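Local coordinates for DNA repair protein XRCC1 (Homo sapiens, PDB 3LQC), which serves as a scaffold in DNA single-strand break repair, assembling repair protein complexes and binding poly-ADP-ribose chains to limit PARP1 activity, at residues A[65-70]-A[133-138]; A[61-66]-A[104-109]. All blocks are in the same frame, centred on the assembly; numbering follows the deposited sequence. Where two conformers were deposited one is given.

Contact 1 (A[65-70]-A[133-138])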
loop_
_atom_site.group_PDB
_atom_site.type_symbol
_atom_site.label_atom_id
_atom_site.label_comp_id
_atom_site.label_asym_id
_atom_site.label_seq_id
_atom_site.Cartn_x
_atom_site.Cartn_y
_atom_site.Cartn_z
ATOM N N SER A 65 8.360 12.217 11.548
ATOM C CA SER A 65 8.683 10.934 10.933
ATOM C C SER A 65 7.626 10.582 9.895
ATOM O O SER A 65 6.454 10.906 10.072
ATOM C CB SER A 65 8.722 9.822 11.985
ATOM O OG SER A 65 9.798 9.986 12.879
ATOM N N ALA A 66 8.032 9.905 8.824
ATOM C CA ALA A 66 7.074 9.394 7.854
ATOM C C ALA A 66 6.502 8.065 8.328
ATOM O O ALA A 66 5.302 7.818 8.202
ATOM C CB ALA A 66 7.719 9.237 6.490
ATOM N N PHE A 67 7.371 7.213 8.867
ATOM C CA PHE A 67 6.960 5.899 9.356
ATOM C C PHE A 67 7.535 5.659 10.734
ATOM O O PHE A 67 8.601 6.162 11.052
ATOM C CB PHE A 67 7.445 4.781 8.429
ATOM C CG PHE A 67 7.291 5.085 6.976
ATOM C CD1 PHE A 67 6.045 5.364 6.443
ATOM C CD2 PHE A 67 8.398 5.083 6.135
ATOM C CE1 PHE A 67 5.900 5.644 5.104
ATOM C CE2 PHE A 67 8.263 5.370 4.780
ATOM C CZ PHE A 67 7.012 5.646 4.264
ATOM N N VAL A 68 6.826 4.887 11.549
ATOM C CA VAL A 68 7.347 4.462 12.841
ATOM C C VAL A 68 7.079 2.977 13.022
ATOM O O VAL A 68 6.009 2.486 12.664
ATOM C CB VAL A 68 6.716 5.232 14.010
ATOM C CG1 VAL A 68 7.381 4.834 15.307
ATOM C CG2 VAL A 68 6.836 6.725 13.799
ATOM N N GLU A 69 8.061 2.262 13.564
ATOM C CA GLU A 69 7.924 0.836 13.820
ATOM C C GLU A 69 8.407 0.532 15.234
ATOM O O GLU A 69 9.364 1.139 15.707
ATOM C CB GLU A 69 8.754 0.046 12.809
ATOM C CG GLU A 69 8.695 -1.465 12.949
ATOM C CD GLU A 69 9.760 -2.144 12.117
ATOM O OE1 GLU A 69 9.584 -3.330 11.759
ATOM O OE2 GLU A 69 10.768 -1.477 11.804
ATOM N N VAL A 70 7.745 -0.399 15.914
ATOM C CA VAL A 70 8.200 -0.802 17.235
ATOM C C VAL A 70 8.502 -2.283 17.248
ATOM O O VAL A 70 7.645 -3.099 16.925
ATOM C CB VAL A 70 7.187 -0.452 18.352
ATOM C CG1 VAL A 70 7.697 -0.941 19.710
ATOM C CG2 VAL A 70 6.948 1.046 18.398
ATOM N N SER A 133 11.361 6.453 10.383
ATOM C CA SER A 133 11.851 6.583 9.018
ATOM C C SER A 133 11.304 7.838 8.377
ATOM O O SER A 133 10.109 8.127 8.474
ATOM C CB SER A 133 11.472 5.364 8.190
ATOM O OG SER A 133 12.214 4.234 8.594
ATOM N N GLN A 134 12.182 8.587 7.724
ATOM C CA GLN A 134 11.781 9.819 7.058
ATOM C C GLN A 134 12.693 10.088 5.870
ATOM O O GLN A 134 13.557 10.961 5.930
ATOM C CB GLN A 134 11.801 10.993 8.040
ATOM C CG GLN A 134 11.357 12.332 7.445
ATOM C CD GLN A 134 10.171 12.199 6.505
ATOM O OE1 GLN A 134 10.327 11.820 5.346
ATOM N NE2 GLN A 134 8.984 12.522 6.999
ATOM N N PRO A 135 12.489 9.328 4.780
ATOM C CA PRO A 135 13.301 9.348 3.562
ATOM C C PRO A 135 13.056 10.598 2.743
ATOM O O PRO A 135 13.835 10.877 1.836
ATOM C CB PRO A 135 12.783 8.146 2.758
ATOM C CG PRO A 135 11.772 7.481 3.592
ATOM C CD PRO A 135 11.332 8.432 4.646
ATOM N N TYR A 136 11.982 11.321 3.051
ATOM C CA TYR A 136 11.527 12.428 2.212
ATOM C C TYR A 136 11.973 13.776 2.753
ATOM O O TYR A 136 11.905 14.783 2.058
ATOM C CB TYR A 136 9.999 12.384 2.066
ATOM C CG TYR A 136 9.505 10.995 1.771
ATOM C CD1 TYR A 136 9.898 10.337 0.612
ATOM C CD2 TYR A 136 8.673 10.322 2.658
ATOM C CE1 TYR A 136 9.464 9.058 0.334
ATOM C CE2 TYR A 136 8.239 9.031 2.389
ATOM C CZ TYR A 136 8.641 8.408 1.226
ATOM O OH TYR A 136 8.232 7.128 0.940
ATOM N N SER A 137 12.428 13.779 4.000
ATOM C CA SER A 137 12.866 14.992 4.665
ATOM C C SER A 137 14.083 14.669 5.528
ATOM O O SER A 137 14.089 14.918 6.729
ATOM C CB SER A 137 11.726 15.554 5.519
ATOM O OG SER A 137 11.981 16.896 5.901
ATOM N N LYS A 138 15.106 14.099 4.897
ATOM C CA LYS A 138 16.323 13.654 5.575
ATOM C C LYS A 138 16.905 14.674 6.550
ATOM O O LYS A 138 17.458 14.310 7.588
ATOM C CB LYS A 138 17.412 13.352 4.545
ATOM C CG LYS A 138 17.169 12.172 3.667
ATOM C CD LYS A 138 18.290 12.055 2.648
HETATM O O HOH W 1 10.200 3.171 10.564
#
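A classic beta bulge joins Ala-66 and Phe-67 to Ser-133, where strand 67-73 starts beside the end of strand 125-133. Ser-133 O takes two backbone N-H groups, from Ala-66 N at 2.8 Å and Phe-67 N at 2.9 Å. The bond from Phe-67 is the straighter one (161°, against 134°). In return, Ser-133 N donates to Phe-67 O at 2.9 Å, which makes Phe-67 and Ser-133 an antiparallel hydrogen-bonded pair.

Their side chains leave the sheet on the same face. Phe-67 holds CG beside its own backbone N, anti to the carbonyl carbon (chi1 -42°). Ser-133 CB lies at the ring edge, 3.7 Å from Phe-67 CD2. Ala-66 CB sits over the centre of one ring face. Tyr-136 meets the far end of the ring: its OH is 3.8 Å from Phe-67 CZ, near the Phe-67 ring plane. The two side chains cross at about a right angle. Tyr-136 CD2 also touches Ala-66 CB at 4.1 Å. Pro-135 CG lies over one face of the Tyr-136 ring, offset toward its rim.

In the conformer given, Gln-134 bends at chi2 and OE1 accepts from Tyr-136 N at 2.9 Å; its NE2 bonds to Ser-99 OG on helix 96-101. The Tyr-136 OH also bonds to the backbone of the chain of another protein. An alanine at Tyr-136 would probably leave that backbone group without its mate and open a gap beside Phe-67 CZ and Ala-66 CB. Phe-67 itself packs on an apolar side chain of that other chain. Such a bulge, with two residues facing one, is typical of antiparallel strands, here in the mixed sheet of the XRCC1 N-terminal domain.

Contact 2 (A[61-66]-A[104-109])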
loop_
_atom_site.group_PDB
_atom_site.type_symbol
_atom_site.label_atom_id
_atom_site.label_comp_id
_atom_site.label_asym_id
_atom_site.label_seq_id
_atom_site.Cartn_x
_atom_site.Cartn_y
_atom_site.Cartn_z
ATOM N N GLY A 61 3.369 9.663 19.428
ATOM C CA GLY A 61 3.213 11.034 18.992
ATOM C C GLY A 61 4.344 11.393 18.057
ATOM O O GLY A 61 5.500 11.460 18.471
ATOM N N ASN A 62 4.018 11.627 16.794
ATOM C CA ASN A 62 5.045 11.854 15.798
ATOM C C ASN A 62 5.745 13.187 15.982
ATOM O O ASN A 62 5.182 14.129 16.535
ATOM C CB ASN A 62 4.477 11.754 14.383
ATOM C CG ASN A 62 5.555 11.857 13.314
ATOM O OD1 ASN A 62 6.664 11.356 13.487
ATOM N ND2 ASN A 62 5.236 12.513 12.209
ATOM N N ASP A 63 6.988 13.254 15.531
ATOM C CA ASP A 63 7.666 14.533 15.395
ATOM C C ASP A 63 8.424 14.559 14.077
ATOM O O ASP A 63 9.655 14.644 14.058
ATOM C CB ASP A 63 8.619 14.797 16.555
ATOM C CG ASP A 63 9.324 16.139 16.433
ATOM O OD1 ASP A 63 8.702 17.093 15.919
ATOM O OD2 ASP A 63 10.497 16.241 16.855
ATOM N N GLY A 64 7.677 14.458 12.983
ATOM C CA GLY A 64 8.226 14.639 11.652
ATOM C C GLY A 64 8.662 13.367 10.955
ATOM O O GLY A 64 9.279 13.429 9.895
ATOM N N SER A 65 8.360 12.217 11.548
ATOM C CA SER A 65 8.683 10.934 10.933
ATOM C C SER A 65 7.626 10.582 9.895
ATOM O O SER A 65 6.454 10.906 10.072
ATOM C CB SER A 65 8.722 9.822 11.985
ATOM O OG SER A 65 9.798 9.986 12.879
ATOM N N ALA A 66 8.032 9.905 8.824
ATOM C CA ALA A 66 7.074 9.394 7.854
ATOM C C ALA A 66 6.502 8.065 8.328
ATOM O O ALA A 66 5.302 7.818 8.202
ATOM C CB ALA A 66 7.719 9.237 6.490
ATOM N N ASN A 104 1.356 18.559 8.955
ATOM C CA ASN A 104 0.965 17.485 9.872
ATOM C C ASN A 104 2.134 16.620 10.351
ATOM O O ASN A 104 2.118 15.398 10.187
ATOM C CB ASN A 104 -0.097 16.584 9.232
ATOM C CG ASN A 104 -1.216 17.368 8.577
ATOM O OD1 ASN A 104 -1.616 18.430 9.059
ATOM N ND2 ASN A 104 -1.733 16.841 7.470
ATOM N N PRO A 105 3.153 17.247 10.948
ATOM C CA PRO A 105 4.319 16.501 11.442
ATOM C C PRO A 105 4.062 15.826 12.787
ATOM O O PRO A 105 4.872 15.016 13.222
ATOM C CB PRO A 105 5.381 17.589 11.640
ATOM C CG PRO A 105 4.733 18.895 11.269
ATOM C CD PRO A 105 3.256 18.680 11.238
ATOM N N ASN A 106 2.953 16.156 13.438
ATOM C CA ASN A 106 2.755 15.753 14.822
ATOM C C ASN A 106 1.551 14.858 15.055
ATOM O O ASN A 106 0.940 14.901 16.123
ATOM C CB ASN A 106 2.664 16.988 15.726
ATOM C CG ASN A 106 3.900 17.854 15.648
ATOM O OD1 ASN A 106 3.822 19.024 15.291
ATOM N ND2 ASN A 106 5.055 17.282 15.970
ATOM N N ARG A 107 1.212 14.036 14.072
ATOM C CA ARG A 107 0.079 13.139 14.252
ATOM C C ARG A 107 0.281 12.245 15.469
ATOM O O ARG A 107 1.402 11.827 15.771
ATOM C CB ARG A 107 -0.158 12.281 13.010
ATOM C CG ARG A 107 -0.790 13.033 11.870
ATOM C CD ARG A 107 -1.256 12.102 10.773
ATOM N NE ARG A 107 -1.965 12.853 9.743
ATOM C CZ ARG A 107 -1.417 13.279 8.611
ATOM N NH1 ARG A 107 -0.148 13.008 8.332
ATOM N NH2 ARG A 107 -2.148 13.964 7.744
ATOM N N VAL A 108 -0.812 11.973 16.170
ATOM C CA VAL A 108 -0.803 11.005 17.251
ATOM C C VAL A 108 -1.642 9.808 16.848
ATOM O O VAL A 108 -2.759 9.964 16.350
ATOM C CB VAL A 108 -1.393 11.592 18.545
ATOM C CG1 VAL A 108 -1.406 10.526 19.648
ATOM C CG2 VAL A 108 -0.616 12.826 18.979
ATOM N N ARG A 109 -1.111 8.610 17.050
ATOM C CA ARG A 109 -1.905 7.409 16.827
ATOM C C ARG A 109 -1.801 6.472 18.023
ATOM O O ARG A 109 -0.714 6.272 18.571
ATOM C CB ARG A 109 -1.481 6.696 15.539
ATOM C CG ARG A 109 -1.553 7.581 14.309
ATOM C CD ARG A 109 -1.113 6.843 13.061
ATOM N NE ARG A 109 -1.953 5.687 12.788
ATOM C CZ ARG A 109 -1.674 4.777 11.863
ATOM N NH1 ARG A 109 -0.580 4.905 11.131
ATOM N NH2 ARG A 109 -2.485 3.746 11.672
HETATM O O HOH W 2 2.616 13.178 11.526
HETATM O O HOH W 3 2.954 14.410 18.076
#
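Asn-62 sets CG anti to its backbone N (chi1 -175°), which brings CG to 3.2 Å from Pro-105 O. Across from it, Asn-106 keeps CG beside its own backbone N (chi1 -59°), and its amide turns back to Asn-62 O. Strands 57-63 and 108-111 run antiparallel in a three-stranded sheet; the two asparagines join the end of the first to the loop before the second. Gly-61 and Val-108 form a non-hydrogen-bonded pair there, with Val-108 CG2 4.2 Å from Gly-61 CA.

Next to that pair, Asn-62 N donates to Arg-107 O at 2.8 Å. Asn-106 ND2 gives an almost straight bond (170°) to Asn-62 O at 3.2 Å, and this oxygen lies close to the Asn-106 amide plane. Ser-145 OG bonds to the same oxygen. The Asp-63 carboxylate runs side by side with the Asn-106 amide, their planes nearly parallel.

At the strand end, Asn-62 OD1 accepts from Ser-65 N at 2.7 Å, on a lone pair in the carbonyl plane. This is an Asx motif, spanning the turn after the strand. Gly-64 N donates to Pro-105 O at 2.9 Å. Gly-64 has a positive phi, where a CB would press on the carbonyl of Asp-63. The Arg-107 guanidinium makes a salt bridge with Glu-98. One water bridges the segments: it accepts from Asn-62 ND2 at 2.8 Å and from Arg-107 N, and donates to Asn-104 O at 2.6 Å.

Overall arrangement
Contacts 1 and 2 start from the same piece of chain and share Ser-65 and Ala-66. Their centres are about 10 Å apart. The short turn between strands 57-63 and 67-73 carries the chain from the three-stranded sheet of contact 2 to the five-stranded sheet of contact 1. Gln-134 NE2 of contact 1 probably bonds to Gly-64 O of contact 2, at 3.0 Å. Both contacts meet the chain of another protein: contact 1 through Phe-67, Glu-69, Pro-135 and Tyr-136, contact 2 through Arg-109, whose NH1 pairs with an acidic side chain of that other chain. None of their residues belongs to the carbonate pocket or the sodium site.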